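Local coordinates for protein shikimate dehydrogenase (Thermotoga maritima, PDB 3U62) that probably catalyses the reversible NADPH-linked reduction of 3-dehydroshikimate to shikimate, the fourth of seven steps on the route to chorismate, at residues E71-E74 against D75-R78. Residues are numbered along the deposited sequence; the frame is centred on the assembly and turned at random.
Sequences EPSE and DAQR
Ser73 OG and Asp75 CG each sit between their own backbone N and carbonyl carbon (chi1 62° and 54°), and these paired torsions bring hydroxyl and carboxylate together at the start of helix 74-79. Ser73 OG donates to Asp75 OD1 over 2.9 Å, approaching from above the carboxylate plane, 58° out of it. The same OG accepts a weak bond from Ala76 N at 3.4 Å, which identifies Ser73 as the N-cap. The first helical turns follow: Gln77 N donates to Ser73 O (2.9 Å) and Arg78 N to Glu74 O (3.1 Å). A water also donates to Glu74 O, giving that carbonyl a second partner.

This is a strand-to-helix junction in the substrate-binding domain, where strand 71-72 forms an edge of the mixed sheet. Glu74, predicted to bind NADP(+), opens the helix. Asp75 OD2 is hydrogen-bonded to Trp95 of helix 94-101, so the carboxylate links the cap to a second helix. A leucine at Asp75 would probably leave the Ser73 hydroxyl and the Trp95 indole N-H without this acceptor and the capping hydroxyl freer to turn.

On the apolar side, the Pro72 ring and the Gln77 side chain cross at about a right angle, CG to CG 3.7 Å, while Pro72 CB lies 4.1 Å from Ala76 CB; Val82 touches both Pro72 and Ala76.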
loop_
_atom_site.group_PDB
_atom_site.type_symbol
_atom_site.label_atom_id
_atom_site.label_comp_id
_atom_site.label_asym_id
_atom_site.label_seq_id
_atom_site.Cartn_x
_atom_site.Cartn_y
_atom_site.Cartn_z
ATOM N N GLU A 71 4.767 7.951 -17.822
ATOM C CA GLU A 71 4.233 6.893 -18.673
ATOM C C GLU A 71 4.027 5.637 -17.825
ATOM O O GLU A 71 4.993 4.934 -17.510
ATOM C CB GLU A 71 5.178 6.620 -19.849
ATOM C CG GLU A 71 4.677 5.577 -20.839
ATOM C CD GLU A 71 5.672 5.315 -21.953
ATOM O OE1 GLU A 71 5.714 6.114 -22.913
ATOM O OE2 GLU A 71 6.409 4.307 -21.868
ATOM N N PRO A 72 2.768 5.355 -17.439
ATOM C CA PRO A 72 2.514 4.228 -16.543
ATOM C C PRO A 72 2.590 2.871 -17.233
ATOM O O PRO A 72 2.297 2.760 -18.428
ATOM C CB PRO A 72 1.091 4.492 -16.044
ATOM C CG PRO A 72 0.449 5.278 -17.125
ATOM C CD PRO A 72 1.532 6.092 -17.770
ATOM N N SER A 73 2.988 1.857 -16.469
ATOM C CA SER A 73 2.976 0.475 -16.933
ATOM C C SER A 73 1.538 -0.019 -17.055
ATOM O O SER A 73 0.613 0.602 -16.524
ATOM C CB SER A 73 3.757 -0.417 -15.964
ATOM O OG SER A 73 3.164 -0.421 -14.677
ATOM N N GLU A 74 1.358 -1.140 -17.752
ATOM C CA GLU A 74 0.034 -1.722 -17.974
ATOM C C GLU A 74 -0.702 -2.014 -16.666
ATOM O O GLU A 74 -1.899 -1.741 -16.553
ATOM C CB GLU A 74 0.148 -2.996 -18.817
ATOM C CG GLU A 74 -1.181 -3.538 -19.337
ATOM C CD GLU A 74 -1.031 -4.846 -20.100
ATOM O OE1 GLU A 74 0.050 -5.470 -20.034
ATOM O OE2 GLU A 74 -2.005 -5.257 -20.768
ATOM N N ASP A 75 0.014 -2.565 -15.689
ATOM C CA ASP A 75 -0.579 -2.873 -14.386
ATOM C C ASP A 75 -0.897 -1.614 -13.578
ATOM O O ASP A 75 -1.918 -1.565 -12.892
ATOM C CB ASP A 75 0.298 -3.841 -13.582
ATOM C CG ASP A 75 1.727 -3.354 -13.428
ATOM O OD1 ASP A 75 2.428 -3.214 -14.453
ATOM O OD2 ASP A 75 2.153 -3.123 -12.277
ATOM N N ALA A 76 -0.034 -0.601 -13.671
ATOM C CA ALA A 76 -0.293 0.694 -13.036
ATOM C C ALA A 76 -1.539 1.357 -13.626
ATOM O O ALA A 76 -2.297 2.010 -12.905
ATOM C CB ALA A 76 0.916 1.607 -13.171
ATOM N N GLN A 77 -1.738 1.181 -14.931
ATOM C CA GLN A 77 -2.935 1.665 -15.619
ATOM C C GLN A 77 -4.196 0.968 -15.116
ATOM O O GLN A 77 -5.208 1.621 -14.860
ATOM C CB GLN A 77 -2.804 1.481 -17.131
ATOM C CG GLN A 77 -1.847 2.450 -17.814
ATOM C CD GLN A 77 -1.551 2.074 -19.258
ATOM O OE1 GLN A 77 -1.392 0.898 -19.592
ATOM N NE2 GLN A 77 -1.465 3.079 -20.123
ATOM N N ARG A 78 -4.129 -0.355 -14.977
ATOM C CA ARG A 78 -5.259 -1.139 -14.473
ATOM C C ARG A 78 -5.613 -0.762 -13.038
ATOM O O ARG A 78 -6.787 -0.726 -12.667
ATOM C CB ARG A 78 -4.969 -2.641 -14.570
ATOM C CG ARG A 78 -4.915 -3.189 -15.994
ATOM C CD ARG A 78 -6.245 -3.013 -16.712
ATOM N NE ARG A 78 -6.208 -3.517 -18.081
ATOM C CZ ARG A 78 -7.234 -3.479 -18.927
ATOM N NH1 ARG A 78 -8.397 -2.958 -18.555
ATOM N NH2 ARG A 78 -7.099 -3.968 -20.153
HETATM O O HOH W 1 -3.821 -1.413 -18.728
#